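PDB 4ICI: putative flavoprotein, which binds flavin mononucleotide in a flavodoxin-like fold and probably serves in electron transfer or a related redox reaction. Local coordinates for residues A[82-85]-A[86-89]; A[135-138]-A[139-143]; A[155-158]-A[159-162]. All blocks are in the same frame, centred on the assembly; numbering follows the deposited sequence.

Contact 1 (A[82-85]-A[86-89]); sequences KENI and GTYD
Two torsions bring the amide of Asn-84 and the ring of Tyr-88 together: CG of Asn-84 sits between its own backbone N and carbonyl carbon (chi1 68°), while the tyrosine ring swings back beside its backbone N (chi1 -63°). The amide then stands almost perpendicular to the ring, with ND2 donating to Tyr-88 OH at 3.2 Å in a moderately bent bond, the hydroxyl tilted out of the amide plane. Its other end, Asn-84 OD1, lies by the ring edge and accepts from Lys-82 NZ at 2.7 Å. The lysine chain, bent at two of its bonds, crosses the tyrosine at about a right angle and adds a weak bond of 3.4 Å from NZ to Tyr-88 OH. Both ends of the amide are thus held, which fixes its rotation; the strongest partner of the phenol is Asp-41.

The backbone that carries these groups forms a type I beta turn, Lys-82 to Ile-85, running into a short 3-10 segment, part of the loop that leads into strand 90-96 of the flavodoxin-like sheet. Asn-84 O accepts twice, from Thr-87 N above its carbonyl plane and from Thr-87 OG1 in that plane, the latter at 2.9 Å. Thr-87 OG1 also lies above one face of the tyrosine ring, toward the rim, and is hydrogen-bonded to Lys-15, whose charge makes a cation-pi contact with the same ring. Tyr-88 N donates almost straight to Ile-85 O (3.2 Å), and a water bridges Glu-83 O and Gly-86 N. Lys-82, Ile-85 and Tyr-88 all rest their side chains on Leu-17 of strand 16-20.

Contact 2 (A[135-138]-A[139-143]); sequences ATVL and KKTYP
Leu-138 and Tyr-142, one helical turn apart, slant across each other so that CD2 of the leucine comes within 4.2 Å of the ring atom CE2 of the tyrosine. The ring reaches this position with CG beside its backbone N (chi1 -56°), and CG2 of Thr-141 rests over one of its faces near the rim. Thr-136 and Lys-140 are oriented differently: they run side by side and point the same way, Thr-136 CG2 lying 3.7 Å from CE of the lysine, whose chain stays extended until it bends at its last torsion. In the third pair, Val-137 and Thr-141, the polar branch does the work. Thr-141 OG1 turns back beside its own N (chi1 -53°) and donates to Val-137 O at 2.7 Å, coming from above the carbonyl plane.

That carbonyl also takes the helical bond from Thr-141 N at 2.9 Å, and the two donors arrive from opposite faces of its plane, so a threonine near the C-terminus of the helix doubles the grip on one acceptor. Regular i to i+4 bonds from Lys-139 N and Lys-140 N precede it. The last, Tyr-142 N to Leu-138 O at 3.0 Å, is made by the first residue to leave helical geometry, just ahead of Pro-143.

Helix 132-141 is the crossover of the beta-alpha-beta unit joining strands 119-125 and 146-152. Leu-138 packs on Trp-147 of the latter strand and on Ile-110 of helix 104-112, the helix whose Glu-111 and Asn-107 hydrogen-bond the hydroxyl of Tyr-142.

Contact 3 (A[155-158]-A[159-162]); sequences RTDE and KAIR
Thr-156 lays its OG1 against Ile-161, 3.5 Å from CG1, while its CG2 meets CD1 of the same isoleucine; the two side chains cross at about a right angle, and the threonine becomes the first residue of the approach to touch the helix it precedes.

Asp-157 follows as the N-cap. Its CG is tucked between the backbone N and carbonyl carbon (chi1 62°), which turns OD1 toward the opening turn, where it accepts from Ala-160 N at 3.0 Å with the donor nearly in line with the C-O bond. This is the classic way to satisfy an amide that has no helical carbonyl before it, and the negative carboxylate probably also suits the positive end of the helix dipole. Its own carbonyl starts the i to i+4 ladder: Asp-157 O accepts from Ile-161 N at 2.9 Å, and CG1 of Ile-161 packs against that same oxygen. The backbone N of Asp-157, by contrast, is buried without a partner.

Glu-158, the first helical residue, runs alongside Arg-162, the glutamate extended beyond CG and the arginine as far as NE, the two pointing the same way. Its CG is opposite the backbone N (chi1 -174°), and OE2 comes to the guanidinium edge, near its plane. The modelled salt bridge from OE2 to Arg-162 NH2 is very short, 2.4 Å, so its exact geometry is doubtful, and the bond to NE is weak. Glu-158 O meanwhile accepts from Arg-162 N.

The turn opens helix 158-168, which follows strand 146-152, the edge strand of the sheet, and lies against helix 26-38, with Ile-161 resting on Leu-34 and Ala-37 and Lys-33 bonding to Thr-156 O.

How the contacts relate
The three contacts come in series along one chain and belong to a single flavodoxin-like domain, a five-stranded parallel sheet flanked by helices. Contact 1 precedes the central strand 90-96, contact 2 ends the crossover helix between strands 119-125 and 146-152, and contact 3 starts helix 158-168 after the second of these. Their centres lie about 21 Å apart for contacts 1 and 2, and about 25 Å from contact 3 to either of them; none touches another. All are local surface structures: a turn, a helix C-terminus and a helix N-cap. The side chains of Val-137 in contact 2 and Thr-156 in contact 3 are each about 12 Å from the bound flavin mononucleotide, too far to touch it.

Contact 1 (A[82-85]-A[86-89])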
loop_
_atom_site.group_PDB
_atom_site.type_symbol
_atom_site.label_atom_id
_atom_site.label_comp_id
_atom_site.label_asym_id
_atom_site.label_seq_id
_atom_site.Cartn_x
_atom_site.Cartn_y
_atom_site.Cartn_z
ATOM N N LYS A 82 6.117 -9.897 7.545
ATOM C CA LYS A 82 5.823 -9.378 8.871
ATOM C C LYS A 82 5.377 -10.526 9.779
ATOM O O LYS A 82 4.247 -11.023 9.688
ATOM C CB LYS A 82 4.742 -8.286 8.777
ATOM C CG LYS A 82 4.497 -7.539 10.088
ATOM C CD LYS A 82 5.672 -6.676 10.474
ATOM C CE LYS A 82 5.369 -5.692 11.574
ATOM N NZ LYS A 82 5.985 -6.105 12.845
ATOM N N GLU A 83 6.266 -10.946 10.664
ATOM C CA GLU A 83 6.037 -12.205 11.389
ATOM C C GLU A 83 4.860 -12.178 12.379
ATOM O O GLU A 83 4.179 -13.189 12.583
ATOM C CB GLU A 83 7.319 -12.618 12.111
ATOM C CG GLU A 83 8.487 -12.877 11.149
ATOM N N ASN A 84 4.624 -11.023 12.988
ATOM C CA ASN A 84 3.527 -10.864 13.966
ATOM C C ASN A 84 2.247 -10.287 13.360
ATOM O O ASN A 84 1.447 -9.686 14.073
ATOM C CB ASN A 84 3.969 -9.945 15.116
ATOM C CG ASN A 84 4.181 -8.498 14.669
ATOM O OD1 ASN A 84 4.377 -8.218 13.455
ATOM N ND2 ASN A 84 4.117 -7.563 15.631
ATOM N N ILE A 85 2.066 -10.448 12.051
ATOM C CA ILE A 85 0.893 -9.898 11.362
ATOM C C ILE A 85 -0.424 -10.277 12.056
ATOM O O ILE A 85 -1.376 -9.483 12.060
ATOM C CB ILE A 85 0.886 -10.317 9.843
ATOM C CG1 ILE A 85 -0.229 -9.606 9.055
ATOM C CG2 ILE A 85 0.798 -11.845 9.691
ATOM C CD1 ILE A 85 0.019 -8.162 8.843
ATOM N N GLY A 86 -0.476 -11.468 12.660
ATOM C CA GLY A 86 -1.676 -11.938 13.345
ATOM C C GLY A 86 -2.189 -11.037 14.456
ATOM O O GLY A 86 -3.388 -11.027 14.732
ATOM N N THR A 87 -1.295 -10.264 15.069
ATOM C CA THR A 87 -1.633 -9.418 16.222
ATOM C C THR A 87 -2.416 -8.137 15.862
ATOM O O THR A 87 -3.001 -7.482 16.742
ATOM C CB THR A 87 -0.375 -9.006 17.005
ATOM O OG1 THR A 87 0.436 -8.086 16.261
ATOM C CG2 THR A 87 0.441 -10.238 17.398
ATOM N N TYR A 88 -2.431 -7.768 14.579
ATOM C CA TYR A 88 -2.994 -6.473 14.192
ATOM C C TYR A 88 -4.474 -6.569 13.883
ATOM O O TYR A 88 -4.932 -7.528 13.282
ATOM C CB TYR A 88 -2.233 -5.861 13.008
ATOM C CG TYR A 88 -0.792 -5.564 13.347
ATOM C CD1 TYR A 88 -0.441 -4.415 14.037
ATOM C CD2 TYR A 88 0.226 -6.453 12.994
ATOM C CE1 TYR A 88 0.896 -4.155 14.385
ATOM C CE2 TYR A 88 1.543 -6.205 13.339
ATOM C CZ TYR A 88 1.883 -5.057 14.035
ATOM O OH TYR A 88 3.211 -4.811 14.366
ATOM N N ASP A 89 -5.198 -5.528 14.283
ATOM C CA ASP A 89 -6.618 -5.385 13.985
ATOM C C ASP A 89 -6.865 -4.619 12.690
ATOM O O ASP A 89 -7.851 -4.862 12.004
ATOM C CB ASP A 89 -7.326 -4.634 15.111
ATOM C CG ASP A 89 -7.182 -5.308 16.447
ATOM O OD1 ASP A 89 -7.673 -6.445 16.547
ATOM O OD2 ASP A 89 -6.546 -4.725 17.373
HETATM O O HOH W 1 1.469 -13.659 12.952
#

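Contact 2 (A[135-138]-A[139-143])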
loop_
_atom_site.group_PDB
_atom_site.type_symbol
_atom_site.label_atom_id
_atom_site.label_comp_id
_atom_site.label_asym_id
_atom_site.label_seq_id
_atom_site.Cartn_x
_atom_site.Cartn_y
_atom_site.Cartn_z
ATOM N N ALA A 135 -7.651 1.174 -5.806
ATOM C CA ALA A 135 -8.389 0.623 -4.694
ATOM C C ALA A 135 -9.538 -0.273 -5.147
ATOM O O ALA A 135 -9.789 -1.324 -4.557
ATOM C CB ALA A 135 -8.890 1.749 -3.798
ATOM N N THR A 136 -10.219 0.139 -6.199
ATOM C CA THR A 136 -11.300 -0.679 -6.783
ATOM C C THR A 136 -10.765 -2.027 -7.265
ATOM O O THR A 136 -11.354 -3.067 -6.982
ATOM C CB THR A 136 -11.992 0.075 -7.911
ATOM O OG1 THR A 136 -12.686 1.187 -7.345
ATOM C CG2 THR A 136 -12.975 -0.799 -8.705
ATOM N N VAL A 137 -9.650 -1.997 -7.987
ATOM C CA VAL A 137 -9.067 -3.249 -8.499
ATOM C C VAL A 137 -8.620 -4.153 -7.338
ATOM O O VAL A 137 -8.876 -5.360 -7.351
ATOM C CB VAL A 137 -7.961 -2.973 -9.525
ATOM C CG1 VAL A 137 -7.282 -4.275 -9.976
ATOM C CG2 VAL A 137 -8.515 -2.217 -10.726
ATOM N N LEU A 138 -7.999 -3.590 -6.300
ATOM C CA LEU A 138 -7.628 -4.398 -5.157
ATOM C C LEU A 138 -8.845 -5.018 -4.465
ATOM O O LEU A 138 -8.793 -6.209 -4.108
ATOM C CB LEU A 138 -6.795 -3.592 -4.173
ATOM C CG LEU A 138 -5.331 -3.296 -4.487
ATOM C CD1 LEU A 138 -4.769 -2.291 -3.431
ATOM C CD2 LEU A 138 -4.482 -4.565 -4.536
ATOM N N LYS A 139 -9.908 -4.233 -4.284
ATOM C CA LYS A 139 -11.120 -4.734 -3.613
ATOM C C LYS A 139 -11.751 -5.877 -4.417
ATOM O O LYS A 139 -12.162 -6.877 -3.848
ATOM C CB LYS A 139 -12.101 -3.584 -3.365
ATOM C CG LYS A 139 -13.350 -3.988 -2.623
ATOM C CD LYS A 139 -14.188 -2.751 -2.206
ATOM C CE LYS A 139 -15.450 -3.179 -1.470
ATOM N NZ LYS A 139 -16.229 -1.980 -0.982
ATOM N N LYS A 140 -11.762 -5.735 -5.747
ATOM C CA LYS A 140 -12.302 -6.778 -6.607
ATOM C C LYS A 140 -11.422 -8.023 -6.645
ATOM O O LYS A 140 -11.911 -9.140 -6.807
ATOM C CB LYS A 140 -12.551 -6.247 -8.012
ATOM C CG LYS A 140 -13.692 -5.240 -8.116
ATOM C CD LYS A 140 -13.825 -4.687 -9.529
ATOM C CE LYS A 140 -15.006 -3.755 -9.687
ATOM N NZ LYS A 140 -16.302 -4.504 -9.511
ATOM N N THR A 141 -10.113 -7.826 -6.523
ATOM C CA THR A 141 -9.174 -8.960 -6.510
ATOM C C THR A 141 -9.249 -9.770 -5.207
ATOM O O THR A 141 -9.128 -11.002 -5.218
ATOM C CB THR A 141 -7.713 -8.481 -6.724
ATOM O OG1 THR A 141 -7.646 -7.670 -7.901
ATOM C CG2 THR A 141 -6.758 -9.676 -6.850
ATOM N N TYR A 142 -9.502 -9.074 -4.099
ATOM C CA TYR A 142 -9.487 -9.683 -2.758
ATOM C C TYR A 142 -10.800 -9.373 -2.040
ATOM O O TYR A 142 -10.832 -8.680 -1.009
ATOM C CB TYR A 142 -8.303 -9.194 -1.962
ATOM C CG TYR A 142 -6.996 -9.456 -2.681
ATOM C CD1 TYR A 142 -6.523 -10.740 -2.846
ATOM C CD2 TYR A 142 -6.239 -8.405 -3.200
ATOM C CE1 TYR A 142 -5.343 -10.994 -3.561
ATOM C CE2 TYR A 142 -5.069 -8.641 -3.898
ATOM C CZ TYR A 142 -4.616 -9.942 -4.067
ATOM O OH TYR A 142 -3.457 -10.188 -4.762
ATOM N N PRO A 143 -11.910 -9.886 -2.569
ATOM C CA PRO A 143 -13.215 -9.457 -2.065
ATOM C C PRO A 143 -13.588 -10.004 -0.695
ATOM O O PRO A 143 -14.526 -9.478 -0.075
ATOM C CB PRO A 143 -14.183 -9.993 -3.130
ATOM C CG PRO A 143 -13.502 -11.200 -3.644
ATOM C CD PRO A 143 -12.078 -10.712 -3.762
#

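Contact 3 (A[155-158]-A[159-162])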
loop_
_atom_site.group_PDB
_atom_site.type_symbol
_atom_site.label_atom_id
_atom_site.label_comp_id
_atom_site.label_asym_id
_atom_site.label_seq_id
_atom_site.Cartn_x
_atom_site.Cartn_y
_atom_site.Cartn_z
ATOM N N ARG A 155 -0.383 15.248 -0.059
ATOM C CA ARG A 155 -0.192 16.328 0.899
ATOM C C ARG A 155 -1.113 16.003 2.045
ATOM O O ARG A 155 -2.347 15.958 1.861
ATOM C CB ARG A 155 -0.505 17.679 0.251
ATOM C CG ARG A 155 0.554 18.120 -0.747
ATOM N N THR A 156 -0.541 15.690 3.202
ATOM C CA THR A 156 -1.357 15.354 4.331
ATOM C C THR A 156 -0.789 15.909 5.623
ATOM O O THR A 156 0.346 16.419 5.674
ATOM C CB THR A 156 -1.596 13.808 4.423
ATOM O OG1 THR A 156 -2.751 13.571 5.238
ATOM C CG2 THR A 156 -0.400 13.083 4.981
ATOM N N ASP A 157 -1.618 15.859 6.648
ATOM C CA ASP A 157 -1.251 16.232 7.996
ATOM C C ASP A 157 -2.169 15.518 8.962
ATOM O O ASP A 157 -3.091 14.786 8.551
ATOM C CB ASP A 157 -1.218 17.768 8.186
ATOM C CG ASP A 157 -2.550 18.458 7.972
ATOM O OD1 ASP A 157 -3.635 17.879 8.112
ATOM O OD2 ASP A 157 -2.517 19.679 7.718
ATOM N N GLU A 158 -1.870 15.654 10.240
ATOM C CA GLU A 158 -2.547 14.931 11.268
ATOM C C GLU A 158 -4.049 15.251 11.264
ATOM O O GLU A 158 -4.864 14.359 11.444
ATOM C CB GLU A 158 -1.923 15.214 12.645
ATOM C CG GLU A 158 -2.478 14.378 13.752
ATOM C CD GLU A 158 -1.547 14.322 14.968
ATOM O OE1 GLU A 158 -0.602 15.145 15.048
ATOM O OE2 GLU A 158 -1.774 13.450 15.833
ATOM N N LYS A 159 -4.420 16.514 11.087
ATOM C CA LYS A 159 -5.837 16.894 11.105
ATOM C C LYS A 159 -6.595 16.234 9.963
ATOM O O LYS A 159 -7.738 15.782 10.140
ATOM C CB LYS A 159 -6.017 18.420 11.039
ATOM C CG LYS A 159 -5.613 19.153 12.308
ATOM C CD LYS A 159 -5.673 20.652 12.103
ATOM C CE LYS A 159 -5.328 21.372 13.406
ATOM N NZ LYS A 159 -5.014 22.831 13.210
ATOM N N ALA A 160 -5.976 16.163 8.800
ATOM C CA ALA A 160 -6.632 15.544 7.653
ATOM C C ALA A 160 -6.720 14.028 7.837
ATOM O O ALA A 160 -7.731 13.410 7.475
ATOM C CB ALA A 160 -5.920 15.907 6.370
ATOM N N ILE A 161 -5.671 13.422 8.386
ATOM C CA ILE A 161 -5.685 11.986 8.668
ATOM C C ILE A 161 -6.783 11.658 9.667
ATOM O O ILE A 161 -7.567 10.729 9.459
ATOM C CB ILE A 161 -4.305 11.476 9.145
ATOM C CG1 ILE A 161 -3.310 11.532 7.975
ATOM C CG2 ILE A 161 -4.436 10.059 9.786
ATOM C CD1 ILE A 161 -1.819 11.433 8.350
ATOM N N ARG A 162 -6.881 12.440 10.738
ATOM C CA ARG A 162 -7.886 12.170 11.744
ATOM C C ARG A 162 -9.296 12.286 11.169
ATOM O O ARG A 162 -10.156 11.483 11.503
ATOM C CB ARG A 162 -7.678 13.069 12.971
ATOM C CG ARG A 162 -6.366 12.713 13.669
ATOM C CD ARG A 162 -6.257 13.298 15.078
ATOM N NE ARG A 162 -4.936 13.023 15.642
ATOM C CZ ARG A 162 -4.504 11.823 16.044
ATOM N NH1 ARG A 162 -5.284 10.736 15.967
ATOM N NH2 ARG A 162 -3.274 11.706 16.539
#